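Local coordinates for uncharacterized protein YycE (Bacillus subtilis, PDB 1TWU) that is of unknown function but adopts the vicinal oxygen chelate fold and probably belongs with the glyoxalases and fosfomycin resistance proteins, at residues A[25-30]-A[101-106]; A[82-87]-A[111-116]; A[93-98]-A[116-121]. All coordinates share one frame; numbering follows the deposited sequence.

Interaction 1: A[25-30]-A[101-106]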
loop_
_atom_site.group_PDB
_atom_site.type_symbol
_atom_site.label_atom_id
_atom_site.label_comp_id
_atom_site.label_asym_id
_atom_site.label_seq_id
_atom_site.Cartn_x
_atom_site.Cartn_y
_atom_site.Cartn_z
ATOM N N ILE A 25 11.993 7.293 -9.021
ATOM C CA ILE A 25 10.974 7.179 -7.990
ATOM C C ILE A 25 11.001 8.431 -7.101
ATOM O O ILE A 25 9.950 8.985 -6.759
ATOM C CB ILE A 25 11.212 5.898 -7.137
ATOM C CG1 ILE A 25 10.872 4.657 -7.966
ATOM C CG2 ILE A 25 10.410 5.948 -5.857
ATOM C CD1 ILE A 25 9.410 4.554 -8.381
ATOM N N ILE A 26 12.202 8.878 -6.743
ATOM C CA ILE A 26 12.353 10.063 -5.905
ATOM C C ILE A 26 11.821 11.321 -6.599
ATOM O O ILE A 26 11.166 12.159 -5.970
ATOM C CB ILE A 26 13.830 10.265 -5.506
ATOM C CG1 ILE A 26 14.261 9.127 -4.583
ATOM C CG2 ILE A 26 14.015 11.604 -4.814
ATOM C CD1 ILE A 26 15.734 9.121 -4.255
ATOM N N ARG A 27 12.099 11.452 -7.895
ATOM C CA ARG A 27 11.617 12.602 -8.650
ATOM C C ARG A 27 10.088 12.652 -8.662
ATOM O O ARG A 27 9.493 13.714 -8.489
ATOM C CB ARG A 27 12.132 12.565 -10.088
ATOM C CG ARG A 27 11.553 13.680 -10.954
ATOM C CD ARG A 27 12.227 13.732 -12.307
ATOM N NE ARG A 27 11.821 14.884 -13.114
ATOM C CZ ARG A 27 10.767 14.911 -13.924
ATOM N NH1 ARG A 27 9.987 13.849 -14.050
ATOM N NH2 ARG A 27 10.510 16.002 -14.631
ATOM N N PHE A 28 9.456 11.500 -8.863
ATOM C CA PHE A 28 7.999 11.430 -8.902
ATOM C C PHE A 28 7.370 11.738 -7.547
ATOM O O PHE A 28 6.487 12.599 -7.438
ATOM C CB PHE A 28 7.543 10.034 -9.344
ATOM C CG PHE A 28 6.039 9.858 -9.367
ATOM C CD1 PHE A 28 5.284 10.290 -10.457
ATOM C CD2 PHE A 28 5.376 9.274 -8.289
ATOM C CE1 PHE A 28 3.890 10.142 -10.473
ATOM C CE2 PHE A 28 3.989 9.124 -8.294
ATOM C CZ PHE A 28 3.243 9.558 -9.390
ATOM N N TYR A 29 7.825 11.030 -6.515
ATOM C CA TYR A 29 7.274 11.187 -5.169
ATOM C C TYR A 29 7.690 12.419 -4.392
ATOM O O TYR A 29 6.868 13.024 -3.701
ATOM C CB TYR A 29 7.563 9.928 -4.342
ATOM C CG TYR A 29 6.735 8.767 -4.807
ATOM C CD1 TYR A 29 5.399 8.651 -4.436
ATOM C CD2 TYR A 29 7.254 7.833 -5.708
ATOM C CE1 TYR A 29 4.589 7.629 -4.960
ATOM C CE2 TYR A 29 6.457 6.808 -6.241
ATOM C CZ TYR A 29 5.126 6.713 -5.865
ATOM O OH TYR A 29 4.334 5.729 -6.404
ATOM N N GLU A 30 8.953 12.802 -4.497
ATOM C CA GLU A 30 9.405 13.958 -3.758
ATOM C C GLU A 30 9.209 15.240 -4.554
ATOM O O GLU A 30 8.649 16.211 -4.046
ATOM C CB GLU A 30 10.866 13.788 -3.362
ATOM C CG GLU A 30 11.151 14.310 -1.978
ATOM C CD GLU A 30 12.599 14.154 -1.579
ATOM O OE1 GLU A 30 13.198 13.094 -1.880
ATOM O OE2 GLU A 30 13.134 15.090 -0.947
ATOM N N MET A 101 5.477 17.284 -15.807
ATOM C CA MET A 101 6.789 16.775 -15.424
ATOM C C MET A 101 7.120 15.582 -16.325
ATOM O O MET A 101 8.252 15.109 -16.345
ATOM C CB MET A 101 6.810 16.355 -13.947
ATOM C CG MET A 101 6.936 17.526 -12.973
ATOM S SD MET A 101 6.889 17.015 -11.266
ATOM C CE MET A 101 8.522 16.494 -11.071
ATOM N N GLY A 102 6.124 15.102 -17.070
ATOM C CA GLY A 102 6.351 13.991 -17.981
ATOM C C GLY A 102 5.625 12.683 -17.703
ATOM O O GLY A 102 5.742 11.740 -18.485
ATOM N N TYR A 103 4.871 12.617 -16.610
ATOM C CA TYR A 103 4.156 11.396 -16.261
ATOM C C TYR A 103 2.834 11.252 -17.009
ATOM O O TYR A 103 2.097 12.214 -17.174
ATOM C CB TYR A 103 3.963 11.346 -14.744
ATOM C CG TYR A 103 5.293 11.425 -14.021
ATOM C CD1 TYR A 103 6.211 10.373 -14.105
ATOM C CD2 TYR A 103 5.675 12.583 -13.335
ATOM C CE1 TYR A 103 7.477 10.469 -13.535
ATOM C CE2 TYR A 103 6.942 12.694 -12.758
ATOM C CZ TYR A 103 7.840 11.632 -12.867
ATOM O OH TYR A 103 9.111 11.734 -12.345
ATOM N N GLN A 104 2.558 10.028 -17.453
ATOM C CA GLN A 104 1.372 9.688 -18.233
ATOM C C GLN A 104 0.084 9.522 -17.462
ATOM O O GLN A 104 0.060 8.874 -16.416
ATOM C CB GLN A 104 1.592 8.371 -18.980
ATOM C CG GLN A 104 2.823 8.337 -19.817
ATOM C CD GLN A 104 2.740 9.288 -20.984
ATOM O OE1 GLN A 104 3.702 9.995 -21.293
ATOM N NE2 GLN A 104 1.590 9.308 -21.653
ATOM N N GLU A 105 -0.992 10.095 -17.992
ATOM C CA GLU A 105 -2.294 9.907 -17.382
ATOM C C GLU A 105 -2.814 8.705 -18.166
ATOM O O GLU A 105 -2.683 8.655 -19.394
ATOM C CB GLU A 105 -3.228 11.097 -17.614
ATOM C CG GLU A 105 -4.544 10.941 -16.843
ATOM C CD GLU A 105 -5.613 11.950 -17.226
ATOM O OE1 GLU A 105 -5.289 13.146 -17.385
ATOM O OE2 GLU A 105 -6.787 11.542 -17.350
ATOM N N VAL A 106 -3.381 7.728 -17.473
ATOM C CA VAL A 106 -3.886 6.554 -18.159
ATOM C C VAL A 106 -5.365 6.338 -17.897
ATOM O O VAL A 106 -5.945 6.925 -16.979
ATOM C CB VAL A 106 -3.096 5.278 -17.757
ATOM C CG1 VAL A 106 -1.641 5.416 -18.190
ATOM C CG2 VAL A 106 -3.180 5.055 -16.256
#

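Interaction 2: A[82-87]-A[111-116]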
loop_
_atom_site.group_PDB
_atom_site.type_symbol
_atom_site.label_atom_id
_atom_site.label_comp_id
_atom_site.label_asym_id
_atom_site.label_seq_id
_atom_site.Cartn_x
_atom_site.Cartn_y
_atom_site.Cartn_z
ATOM N N VAL A 82 -4.847 5.136 -4.029
ATOM C CA VAL A 82 -5.840 6.178 -4.220
ATOM C C VAL A 82 -5.806 7.328 -3.216
ATOM O O VAL A 82 -5.841 7.123 -2.000
ATOM C CB VAL A 82 -7.269 5.587 -4.214
ATOM C CG1 VAL A 82 -8.267 6.650 -4.659
ATOM C CG2 VAL A 82 -7.342 4.373 -5.124
ATOM N N PHE A 83 -5.732 8.545 -3.747
ATOM C CA PHE A 83 -5.738 9.751 -2.935
ATOM C C PHE A 83 -7.105 10.393 -3.139
ATOM O O PHE A 83 -7.443 10.768 -4.260
ATOM C CB PHE A 83 -4.662 10.726 -3.411
ATOM C CG PHE A 83 -3.264 10.359 -2.990
ATOM C CD1 PHE A 83 -2.868 10.481 -1.658
ATOM C CD2 PHE A 83 -2.332 9.919 -3.931
ATOM C CE1 PHE A 83 -1.564 10.177 -1.272
ATOM C CE2 PHE A 83 -1.026 9.610 -3.553
ATOM C CZ PHE A 83 -0.640 9.740 -2.221
ATOM N N TYR A 84 -7.896 10.497 -2.074
ATOM C CA TYR A 84 -9.217 11.128 -2.153
ATOM C C TYR A 84 -9.028 12.625 -1.933
ATOM O O TYR A 84 -8.811 13.072 -0.808
ATOM C CB TYR A 84 -10.153 10.538 -1.093
ATOM C CG TYR A 84 -10.630 9.155 -1.459
ATOM C CD1 TYR A 84 -11.649 8.978 -2.392
ATOM C CD2 TYR A 84 -10.004 8.020 -0.943
ATOM C CE1 TYR A 84 -12.033 7.705 -2.811
ATOM C CE2 TYR A 84 -10.375 6.739 -1.356
ATOM C CZ TYR A 84 -11.389 6.588 -2.291
ATOM O OH TYR A 84 -11.753 5.331 -2.718
ATOM N N VAL A 85 -9.083 13.394 -3.016
ATOM C CA VAL A 85 -8.891 14.835 -2.929
ATOM C C VAL A 85 -10.192 15.555 -3.239
ATOM O O VAL A 85 -10.470 15.885 -4.389
ATOM C CB VAL A 85 -7.825 15.320 -3.919
ATOM C CG1 VAL A 85 -7.460 16.760 -3.608
ATOM C CG2 VAL A 85 -6.605 14.428 -3.853
ATOM N N PRO A 86 -11.006 15.812 -2.206
ATOM C CA PRO A 86 -12.293 16.496 -2.362
ATOM C C PRO A 86 -12.254 17.878 -3.045
ATOM O O PRO A 86 -13.216 18.270 -3.704
ATOM C CB PRO A 86 -12.835 16.536 -0.929
ATOM C CG PRO A 86 -11.590 16.504 -0.079
ATOM C CD PRO A 86 -10.730 15.508 -0.790
ATOM N N ASN A 87 -11.147 18.603 -2.898
ATOM C CA ASN A 87 -11.001 19.920 -3.515
ATOM C C ASN A 87 -10.537 19.761 -4.959
ATOM O O ASN A 87 -9.348 19.573 -5.213
ATOM C CB ASN A 87 -9.976 20.755 -2.755
ATOM C CG ASN A 87 -9.921 22.200 -3.242
ATOM O OD1 ASN A 87 -10.042 22.476 -4.439
ATOM N ND2 ASN A 87 -9.720 23.125 -2.312
ATOM N N PRO A 111 -14.055 1.635 -15.181
ATOM C CA PRO A 111 -14.586 2.929 -15.627
ATOM C C PRO A 111 -15.043 3.785 -14.445
ATOM O O PRO A 111 -15.281 4.987 -14.580
ATOM C CB PRO A 111 -15.736 2.526 -16.547
ATOM C CG PRO A 111 -16.204 1.239 -15.942
ATOM C CD PRO A 111 -14.907 0.529 -15.650
ATOM N N TYR A 112 -15.151 3.141 -13.286
ATOM C CA TYR A 112 -15.562 3.798 -12.054
ATOM C C TYR A 112 -14.602 4.923 -11.675
ATOM O O TYR A 112 -15.024 6.060 -11.457
ATOM C CB TYR A 112 -15.625 2.779 -10.912
ATOM C CG TYR A 112 -15.805 3.410 -9.554
ATOM C CD1 TYR A 112 -17.038 3.932 -9.161
ATOM C CD2 TYR A 112 -14.728 3.536 -8.682
ATOM C CE1 TYR A 112 -17.191 4.567 -7.929
ATOM C CE2 TYR A 112 -14.866 4.171 -7.451
ATOM C CZ TYR A 112 -16.097 4.686 -7.080
ATOM O OH TYR A 112 -16.223 5.324 -5.867
ATOM N N TRP A 113 -13.311 4.606 -11.591
ATOM C CA TRP A 113 -12.314 5.607 -11.228
ATOM C C TRP A 113 -12.202 6.676 -12.305
ATOM O O TRP A 113 -11.543 7.701 -12.121
ATOM C CB TRP A 113 -10.955 4.947 -11.003
ATOM C CG TRP A 113 -10.971 3.948 -9.902
ATOM C CD1 TRP A 113 -10.989 2.591 -10.030
ATOM C CD2 TRP A 113 -11.012 4.221 -8.497
ATOM N NE1 TRP A 113 -11.037 1.999 -8.788
ATOM C CE2 TRP A 113 -11.054 2.978 -7.830
ATOM C CE3 TRP A 113 -11.019 5.397 -7.736
ATOM C CZ2 TRP A 113 -11.103 2.875 -6.436
ATOM C CZ3 TRP A 113 -11.068 5.296 -6.349
ATOM C CH2 TRP A 113 -11.110 4.040 -5.715
ATOM N N SER A 114 -12.855 6.424 -13.433
ATOM C CA SER A 114 -12.852 7.355 -14.544
ATOM C C SER A 114 -13.882 8.455 -14.296
ATOM O O SER A 114 -13.806 9.536 -14.880
ATOM C CB SER A 114 -13.173 6.614 -15.837
ATOM O OG SER A 114 -13.128 7.502 -16.933
ATOM N N ASN A 115 -14.849 8.166 -13.427
ATOM C CA ASN A 115 -15.883 9.136 -13.082
ATOM C C ASN A 115 -15.382 10.034 -11.961
ATOM O O ASN A 115 -15.508 9.696 -10.785
ATOM C CB ASN A 115 -17.173 8.444 -12.612
ATOM C CG ASN A 115 -17.975 7.836 -13.758
ATOM O OD1 ASN A 115 -17.990 8.364 -14.876
ATOM N ND2 ASN A 115 -18.669 6.733 -13.475
ATOM N N GLY A 116 -14.810 11.175 -12.327
ATOM C CA GLY A 116 -14.315 12.094 -11.319
ATOM C C GLY A 116 -12.984 11.700 -10.712
ATOM O O GLY A 116 -12.677 12.077 -9.577
HETATM O O HOH W 1 -14.583 5.552 -3.627
#

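Interaction 3: A[93-98]-A[116-121]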
loop_
_atom_site.group_PDB
_atom_site.type_symbol
_atom_site.label_atom_id
_atom_site.label_comp_id
_atom_site.label_asym_id
_atom_site.label_seq_id
_atom_site.Cartn_x
_atom_site.Cartn_y
_atom_site.Cartn_z
ATOM N N ALA A 93 -4.580 20.697 -9.965
ATOM C CA ALA A 93 -3.231 21.237 -9.850
ATOM C C ALA A 93 -2.147 20.173 -9.745
ATOM O O ALA A 93 -1.134 20.245 -10.438
ATOM C CB ALA A 93 -3.145 22.163 -8.652
ATOM N N ILE A 94 -2.349 19.189 -8.876
ATOM C CA ILE A 94 -1.341 18.155 -8.707
ATOM C C ILE A 94 -1.206 17.266 -9.945
ATOM O O ILE A 94 -0.091 17.015 -10.417
ATOM C CB ILE A 94 -1.612 17.282 -7.440
ATOM C CG1 ILE A 94 -0.452 16.303 -7.235
ATOM C CG2 ILE A 94 -2.921 16.516 -7.574
ATOM C CD1 ILE A 94 0.916 16.971 -7.179
ATOM N N THR A 95 -2.330 16.808 -10.484
ATOM C CA THR A 95 -2.290 15.951 -11.664
ATOM C C THR A 95 -1.683 16.688 -12.861
ATOM O O THR A 95 -1.029 16.081 -13.709
ATOM C CB THR A 95 -3.701 15.446 -12.044
ATOM O OG1 THR A 95 -4.567 16.565 -12.253
ATOM C CG2 THR A 95 -4.269 14.557 -10.943
ATOM N N SER A 96 -1.897 18.000 -12.917
ATOM C CA SER A 96 -1.375 18.822 -14.000
ATOM C C SER A 96 0.135 18.969 -13.892
ATOM O O SER A 96 0.848 18.960 -14.894
ATOM C CB SER A 96 -2.020 20.201 -13.970
ATOM O OG SER A 96 -1.484 21.016 -14.992
ATOM N N LYS A 97 0.616 19.113 -12.665
ATOM C CA LYS A 97 2.042 19.247 -12.408
ATOM C C LYS A 97 2.777 17.961 -12.806
ATOM O O LYS A 97 3.855 18.004 -13.396
ATOM C CB LYS A 97 2.271 19.541 -10.921
ATOM C CG LYS A 97 3.738 19.600 -10.515
ATOM C CD LYS A 97 3.894 19.803 -9.017
ATOM C CE LYS A 97 5.358 19.780 -8.613
ATOM N NZ LYS A 97 5.549 19.961 -7.145
ATOM N N LEU A 98 2.180 16.816 -12.482
ATOM C CA LEU A 98 2.777 15.520 -12.796
ATOM C C LEU A 98 2.850 15.263 -14.301
ATOM O O LEU A 98 3.840 14.727 -14.796
ATOM C CB LEU A 98 1.991 14.395 -12.103
ATOM C CG LEU A 98 2.032 14.396 -10.565
ATOM C CD1 LEU A 98 1.141 13.288 -10.041
ATOM C CD2 LEU A 98 3.461 14.227 -10.065
ATOM N N GLY A 116 -14.810 11.175 -12.327
ATOM C CA GLY A 116 -14.315 12.094 -11.319
ATOM C C GLY A 116 -12.984 11.700 -10.712
ATOM O O GLY A 116 -12.677 12.077 -9.577
ATOM N N GLY A 117 -12.193 10.943 -11.467
ATOM C CA GLY A 117 -10.894 10.524 -10.983
ATOM C C GLY A 117 -9.851 10.587 -12.080
ATOM O O GLY A 117 -10.181 10.435 -13.259
ATOM N N VAL A 118 -8.597 10.828 -11.698
ATOM C CA VAL A 118 -7.488 10.898 -12.648
ATOM C C VAL A 118 -6.407 9.910 -12.224
ATOM O O VAL A 118 -5.959 9.931 -11.078
ATOM C CB VAL A 118 -6.860 12.309 -12.694
ATOM C CG1 VAL A 118 -5.642 12.309 -13.612
ATOM C CG2 VAL A 118 -7.887 13.321 -13.177
ATOM N N THR A 119 -5.988 9.052 -13.148
ATOM C CA THR A 119 -4.958 8.057 -12.865
ATOM C C THR A 119 -3.652 8.388 -13.579
ATOM O O THR A 119 -3.618 8.545 -14.798
ATOM C CB THR A 119 -5.407 6.645 -13.295
ATOM O OG1 THR A 119 -6.633 6.313 -12.634
ATOM C CG2 THR A 119 -4.342 5.613 -12.929
ATOM N N ILE A 120 -2.579 8.504 -12.801
ATOM C CA ILE A 120 -1.252 8.809 -13.333
ATOM C C ILE A 120 -0.353 7.644 -12.951
ATOM O O ILE A 120 -0.395 7.186 -11.811
ATOM C CB ILE A 120 -0.657 10.091 -12.687
ATOM C CG1 ILE A 120 -1.631 11.276 -12.823
ATOM C CG2 ILE A 120 0.691 10.399 -13.309
ATOM C CD1 ILE A 120 -2.020 11.641 -14.244
ATOM N N GLU A 121 0.449 7.147 -13.887
ATOM C CA GLU A 121 1.352 6.044 -13.554
ATOM C C GLU A 121 2.655 6.584 -12.987
ATOM O O GLU A 121 3.181 7.585 -13.474
ATOM C CB GLU A 121 1.685 5.203 -14.779
ATOM C CG GLU A 121 0.527 4.477 -15.391
ATOM C CD GLU A 121 0.993 3.471 -16.424
ATOM O OE1 GLU A 121 1.830 3.841 -17.278
ATOM O OE2 GLU A 121 0.525 2.311 -16.379
#

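Interaction 1: A[25-30]-A[101-106]
Arg27 reaches Met101 O end-on with two nitrogens, NH2 at 3.0 Å and NH1 at 3.1 Å. The NH2 bond is the straighter (N-H...O 152°) and lies on a lone pair of the carbonyl, whereas NH1 comes from above the carbonyl plane. NH1 also donates to Tyr103 OH at 2.9 Å, a partner tilted 22° from the guanidinium plane. Over one guanidinium face sits Met101 CE, 4.0 Å from Arg27 CZ.

The second element is an edge-to-face pair. Phe28 turns its edge to the Tyr103 ring, with Phe28 CD1 over the ring centre, the centroids 4.8 Å apart and the planes at 87°.

An extended Arg27 chain from CG to NE carries the guanidinium out from helix 22-32. Gly102, with positive phi in a Schellman motif, ends helix 88-100 between the two residues that Arg27 reaches, Met101 and Tyr103. Pro123 and Ile128 also pack on Phe28, and Ile120 on Tyr103.

The contact joins helix 22-32 to the turn that follows helix 88-100, where the helix dipole would be expected to favour a cation. Met101 O accepts from both NH1 and NH2, while Tyr103 OH accepts from NH1 next to the edge-to-face pair.

Interaction 2: A[82-87]-A[111-116]
Val82 and Tyr84 meet the six-membered ring of Trp113 in two different ways, one over its face and the other at its edge. The setting is the C-terminal beta-alpha-beta-beta-beta module of the vicinal oxygen chelate fold: Val82 and Tyr84 belong to strand 80-84, outermost in the sheet of this chain, and Trp113 to the short, weakly bonded helical turn about 111-114 that precedes strand 117-121.

The Val82 and Trp113 side chains approach each other from opposite directions. CG2 of Val82 lies 4.2 Å from the centroid of the Trp113 six-membered ring, only 26° off the ring normal, which meets the criterion for a CH-pi contact. The other branch, CG1, comes closer to the rim, 3.5 Å from Trp113 CZ3. Tyr112 CD2 lies over the other face of the indole, 3.7 Å above the plane, so that the ring is held between a valine and a tyrosine. The Tyr84 side chain runs at about a right angle to that of Trp113, and its OH stands in the indole plane, 3.3 Å from Trp113 CH2.

Trp113 CG sits anti to its carbonyl carbon (chi1 -61°), which sends the indole in toward the sheet, where Val129 and Met131 also pack against it. Strand 80-84 continues the sheet into the second subunit by antiparallel pairing, and Arg14 of that subunit packs on both Tyr84 and Trp113; the contact is therefore part of the dimer interface. The two tyrosine hydroxyls are joined through one water, 3.0 Å from Tyr84 OH and 2.8 Å from Tyr112 OH.

Interaction 3: A[93-98]-A[116-121]
Thr95 pushes its methyl group onto Val118: CG2 of Thr95 lies 3.7 Å from CG1 of Val118 and 3.9 Å from its CB. The two side chains reach toward each other tip to tip, each through one methyl branch, and this is also where the backbones of the segments run nearest, with Thr95 CA 7.3 Å from Val118 CA. One turn further along the helix a looser apolar contact follows, Leu98 CB standing 4.4 Å from Ile120 CG2. The contacts between the segments are thus purely apolar, at van der Waals distance for the first pair and wider for the second.

The torsion of Thr95 explains how a polar residue can serve here. With chi1 at 57°, OG1 falls between the backbone N and the carbonyl carbon and turns back along the helix, where it is hydrogen-bonded to Leu91 O and Ala92 O. The hydroxyl is therefore satisfied within helix 88-100, and the methyl is left for the sheet.

This is helix-on-sheet packing within the C-terminal part of the chain, whose strands and helix follow the beta-alpha-beta-beta-beta order of the vicinal oxygen chelate fold, with helix 88-100 packing on one face of the mixed sheet. Alternation along strand 117-121 supplies the partners: the side chains of Val118 and Ile120 start toward the helix, while that of Thr119 starts away from it and packs on Val129 and Arg127.

Neighbouring residues widen the same layer. Leu91 packs on Val118 from an earlier turn of the helix, Phe130 of the adjacent strand touches both Ile94 and Thr95, and Lys99 meets Ile120. On the flank of the helix turned to the dimer partner, Ile94 packs on Ser7 of the second subunit.

How the interactions relate
Along the chain the segments alternate: 25-30 comes first, then 82-87, 93-98, 101-106, 111-116 and 116-121. Interactions 2 and 3 share Gly116, and their centres, like those of interactions 1 and 3, are about 10 Å apart; the centres of interactions 1 and 2 are about 18 Å apart. All three reach the C-terminal sheet. Interactions 1 and 3 touch through two probable backbone hydrogen bonds, Val106 N to Thr119 O at 2.8 Å and Tyr103 N to Leu98 O at 3.0 Å. Interaction 3 packs helix 88-100 on that sheet, interaction 2 lies at the strand through which the sheet continues into the second subunit, and interaction 1 brings helix 22-32 against the turn that follows helix 88-100.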